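Local structure of SxtG (Microseira wollei, 6U1R) at residues I99-A102 with K106-R109; I146-M151 with D165-Y170. The protein is an amidinotransferase of the saxitoxin biosynthetic pathway, probably passing an amidino group through a covalent amidino-cysteine intermediate. All coordinates share one frame; numbering follows the deposited sequence.

Contact 1: residues I99-A102 with K106-R109; sequences ILEA and KVRR
A small hydrophobic touch with a water-bridged polar rim joins L100 and E101, in the last turn of helix 83-102, to V107 in strand 106-109, the element that follows after a three-residue turn. The strand lies at the edge of a three-stranded mixed sheet, parallel to strand 37-42, and the helix packs against that sheet. V107 carries the apolar part through one methyl: its CG2 lies 3.8 Å from CB of L100 and 4.0 Å from CD1 of the same leucine, the two side chains crossing at about a right angle. This methyl also meets the aliphatic stem of E101, where CG comes within 4.0 Å of V107 CG2. V40 and V42 of strand 37-42 touch both L100 and V107, so the pair belongs to a larger hydrophobic layer between helix and sheet.

Beyond CG the chain of E101 runs extended (chi2 172°) across V107, and the hydrogen bonds that link its carboxylate to the strand all pass through waters. OE2 accepts from two waters: one, 2.7 Å from OE2, receives the NE proton of R109, and another, 2.9 Å from OE2, receives the backbone N-H of V107. OE1 takes a proton from a third water, which accepts from R109 NH2 at 3.1 Å. The waters on NE and NH2 lie in plane at the guanidinium edge, bridging it to both carboxylate oxygens, while NH1 of R109 bonds to N94 OD1 on the same helix as E101. With 5.3 Å between E101 OE2 and R109 NE, the opposite charges are separated by solvent; their attraction is probably screened, and the apolar contact at V107 is the direct join between the segments.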
# COMPACT_ATOMS: atom_id res chain seq x y z
N ILE A 99 29.15 -5.80 16.64
CA ILE A 99 29.01 -4.76 17.65
C ILE A 99 27.60 -4.72 18.22
O ILE A 99 27.39 -4.68 19.44
CB ILE A 99 29.42 -3.39 17.08
CG1 ILE A 99 30.92 -3.40 16.73
CG2 ILE A 99 29.08 -2.28 18.07
CD1 ILE A 99 31.45 -2.12 16.07
N LEU A 100 26.59 -4.68 17.34
CA LEU A 100 25.21 -4.65 17.80
C LEU A 100 24.90 -5.81 18.74
O LEU A 100 24.27 -5.64 19.79
CB LEU A 100 24.25 -4.68 16.60
CG LEU A 100 24.20 -3.42 15.72
CD1 LEU A 100 23.35 -3.70 14.48
CD2 LEU A 100 23.64 -2.24 16.48
N GLU A 101 25.32 -7.02 18.36
CA GLU A 101 25.05 -8.19 19.18
C GLU A 101 25.80 -8.14 20.50
O GLU A 101 25.26 -8.52 21.55
CB GLU A 101 25.39 -9.45 18.38
CG GLU A 101 24.47 -9.64 17.16
CD GLU A 101 24.88 -10.78 16.23
OE1 GLU A 101 26.09 -11.12 16.14
OE2 GLU A 101 23.99 -11.33 15.55
N ALA A 102 27.06 -7.71 20.48
CA ALA A 102 27.81 -7.59 21.72
C ALA A 102 27.17 -6.58 22.65
O ALA A 102 27.24 -6.72 23.88
CB ALA A 102 29.25 -7.20 21.42
N LYS A 106 19.27 -7.81 19.39
CA LYS A 106 18.94 -8.91 18.49
C LYS A 106 18.90 -8.40 17.05
O LYS A 106 18.20 -7.43 16.77
CB LYS A 106 17.59 -9.52 18.87
CG LYS A 106 17.13 -10.67 17.97
CD LYS A 106 15.81 -11.23 18.52
CE LYS A 106 15.13 -12.20 17.57
NZ LYS A 106 13.69 -12.37 17.93
N VAL A 107 19.63 -9.06 16.15
CA VAL A 107 19.77 -8.61 14.77
C VAL A 107 19.07 -9.59 13.84
O VAL A 107 19.31 -10.80 13.92
CB VAL A 107 21.26 -8.46 14.39
CG1 VAL A 107 21.43 -8.21 12.86
CG2 VAL A 107 21.86 -7.33 15.18
N ARG A 108 18.20 -9.07 12.98
CA ARG A 108 17.57 -9.85 11.92
C ARG A 108 18.23 -9.47 10.60
O ARG A 108 18.09 -8.33 10.14
CB ARG A 108 16.06 -9.61 11.87
CG ARG A 108 15.33 -9.63 13.19
CD ARG A 108 15.50 -10.94 13.96
NE ARG A 108 14.86 -12.09 13.30
CZ ARG A 108 13.58 -12.41 13.40
NH1 ARG A 108 12.74 -11.69 14.13
NH2 ARG A 108 13.12 -13.47 12.75
N ARG A 109 18.93 -10.43 9.99
CA ARG A 109 19.65 -10.19 8.74
C ARG A 109 18.71 -10.47 7.57
O ARG A 109 18.26 -11.61 7.40
CB ARG A 109 20.88 -11.09 8.61
CG ARG A 109 22.02 -10.78 9.54
CD ARG A 109 23.05 -11.91 9.45
NE ARG A 109 24.22 -11.73 10.31
CZ ARG A 109 25.43 -11.37 9.90
NH1 ARG A 109 25.68 -11.12 8.61
NH2 ARG A 109 26.42 -11.27 10.78
O HOH W 1 23.78 -12.32 13.03
O HOH W 2 21.38 -11.36 16.72
O HOH W 3 26.98 -12.04 13.68

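Contact 2: residues I146-M151 with D165-Y170; sequences IIEAPM and DLLKEY
With CG2 anti to its backbone N and CG1 beside that N (chi1 -61°), I146 places CG2 and CD1 against L167, which answers with CG anti to its own carbonyl carbon (chi1 -66°). The result is a two-pronged grip on one leucine methyl: L167 CD2 lies 3.6 Å from I146 CG2 and 3.8 Å from I146 CD1. One turn further along the helix, Y170 meets the same isoleucine tip, its ring atom CD2 standing 4.1 Å from I146 CD1. I146 CD1 thus lies against both the leucine and the tyrosine.

The other methyl of L167, CD1, touches a carboxylate oxygen. E148 extends beyond CG and brings OE2 to 3.6 Å from L167 CD1, a van der Waals approach of a polar atom to an apolar one. The acid is buried but well provided for: OE2 is hydrogen-bonded to W177 NE1, and OE1 forms a salt bridge with R164, just before the helical segment. These partners would be expected to stabilise the charged form of E148. The hydroxyl of Y170 likewise has its partner elsewhere, in a hydrogen bond with E39 OE2.

Strand 146-148 and helix 165-170 run roughly antiparallel, at 141° between their directions, with axes 11.3 Å apart at closest approach. The contact packs the first strand of a beta-alpha-beta unit against its helix, 164-172; the chain returns in strand 176-179, parallel to the first. The second subunit adjoins it, its P181 packing on E148 and its F210 O hydrogen-bonded to K168 NZ. F139 of strand 139-142, on the other flank of strand 145-148, touches I146, E148 and L167; W177 of strand 176-179 also packs on L167, so residues of all three strands meet beneath this helix.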
# COMPACT_ATOMS: atom_id res chain seq x y z
N ILE A 146 4.17 -1.07 11.16
CA ILE A 146 5.12 -0.92 10.05
C ILE A 146 4.35 -0.43 8.82
O ILE A 146 3.34 -1.02 8.43
CB ILE A 146 5.86 -2.25 9.78
CG1 ILE A 146 6.65 -2.64 11.04
CG2 ILE A 146 6.80 -2.11 8.58
CD1 ILE A 146 7.43 -3.88 10.94
N ILE A 147 4.80 0.69 8.24
CA ILE A 147 4.16 1.31 7.07
C ILE A 147 5.10 1.19 5.87
O ILE A 147 6.26 1.65 5.93
CB ILE A 147 3.83 2.79 7.32
CG1 ILE A 147 2.99 2.95 8.59
CG2 ILE A 147 3.10 3.40 6.11
CD1 ILE A 147 2.83 4.40 9.04
N GLU A 148 4.60 0.61 4.78
CA GLU A 148 5.37 0.54 3.54
C GLU A 148 5.21 1.85 2.77
O GLU A 148 4.08 2.25 2.42
CB GLU A 148 4.95 -0.65 2.68
CG GLU A 148 4.99 -1.99 3.47
CD GLU A 148 5.03 -3.24 2.60
OE1 GLU A 148 4.98 -3.13 1.35
OE2 GLU A 148 5.10 -4.35 3.19
N ALA A 149 6.33 2.49 2.50
CA ALA A 149 6.37 3.80 1.86
C ALA A 149 5.97 3.72 0.39
O ALA A 149 6.31 2.76 -0.32
CB ALA A 149 7.76 4.39 1.97
N PRO A 150 5.29 4.76 -0.12
CA PRO A 150 5.02 4.83 -1.57
C PRO A 150 6.18 5.50 -2.29
O PRO A 150 6.19 6.72 -2.44
CB PRO A 150 3.74 5.68 -1.63
CG PRO A 150 3.89 6.64 -0.44
CD PRO A 150 4.71 5.90 0.61
N MET A 151 7.16 4.72 -2.71
CA MET A 151 8.43 5.29 -3.12
C MET A 151 8.41 5.79 -4.56
O MET A 151 7.84 5.15 -5.46
CB MET A 151 9.54 4.25 -2.93
CG MET A 151 9.67 3.79 -1.47
SD MET A 151 11.01 2.58 -1.22
CE MET A 151 12.46 3.63 -1.20
N ASP A 165 9.17 -12.05 4.65
CA ASP A 165 9.23 -13.10 5.67
C ASP A 165 9.17 -12.50 7.07
O ASP A 165 8.44 -12.98 7.94
CB ASP A 165 10.51 -13.92 5.51
CG ASP A 165 10.47 -14.88 4.35
OD1 ASP A 165 9.37 -15.30 3.94
OD2 ASP A 165 11.56 -15.24 3.85
N LEU A 166 9.98 -11.46 7.31
CA LEU A 166 10.00 -10.82 8.62
C LEU A 166 8.67 -10.12 8.91
O LEU A 166 8.14 -10.23 10.02
CB LEU A 166 11.16 -9.83 8.67
CG LEU A 166 12.54 -10.46 8.89
CD1 LEU A 166 13.64 -9.49 8.51
CD2 LEU A 166 12.69 -10.96 10.34
N LEU A 167 8.14 -9.39 7.93
CA LEU A 167 6.88 -8.68 8.14
C LEU A 167 5.74 -9.64 8.51
O LEU A 167 4.96 -9.36 9.43
CB LEU A 167 6.54 -7.86 6.89
CG LEU A 167 7.53 -6.71 6.61
CD1 LEU A 167 7.50 -6.20 5.15
CD2 LEU A 167 7.27 -5.56 7.54
N LYS A 168 5.62 -10.77 7.81
CA LYS A 168 4.55 -11.71 8.13
C LYS A 168 4.76 -12.32 9.52
O LYS A 168 3.79 -12.51 10.26
CB LYS A 168 4.44 -12.78 7.03
CG LYS A 168 3.87 -12.22 5.72
CD LYS A 168 3.57 -13.29 4.65
CE LYS A 168 4.84 -14.00 4.20
NZ LYS A 168 4.71 -14.66 2.87
N GLU A 169 6.02 -12.58 9.91
CA GLU A 169 6.31 -13.02 11.28
C GLU A 169 5.82 -11.99 12.30
O GLU A 169 5.14 -12.34 13.27
CB GLU A 169 7.81 -13.26 11.45
CG GLU A 169 8.22 -13.53 12.92
CD GLU A 169 9.72 -13.57 13.14
OE1 GLU A 169 10.45 -14.06 12.25
OE2 GLU A 169 10.14 -13.10 14.23
N TYR A 170 6.17 -10.72 12.10
CA TYR A 170 5.76 -9.69 13.05
C TYR A 170 4.24 -9.53 13.08
O TYR A 170 3.65 -9.30 14.14
CB TYR A 170 6.42 -8.36 12.70
CG TYR A 170 7.92 -8.31 12.87
CD1 TYR A 170 8.55 -8.94 13.95
CD2 TYR A 170 8.71 -7.61 11.98
CE1 TYR A 170 9.94 -8.88 14.09
CE2 TYR A 170 10.08 -7.54 12.12
CZ TYR A 170 10.69 -8.16 13.18
OH TYR A 170 12.06 -8.08 13.28

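The two contacts follow one another along the chain, contact 1 coming first, with centres about 20 Å apart. They pack helices 83-102 and 164-172 against different three-stranded sheets, an arrangement consistent with the alpha/beta-propeller (pentein) fold of the amidinotransferase family. R108 joins them, its NH2 forming a salt bridge of 2.8 Å with E169 OE1 and its CZ packing 3.5 Å from L166 CD2. Helix 164-172 therefore touches elements of both sheets. Contact 1 lies away from the predicted active-site residues, whereas in contact 2 the side chain of E148 is about 11 Å from that of D215, one of them. Both are framework packing, tied together by the R108-E169 bridge.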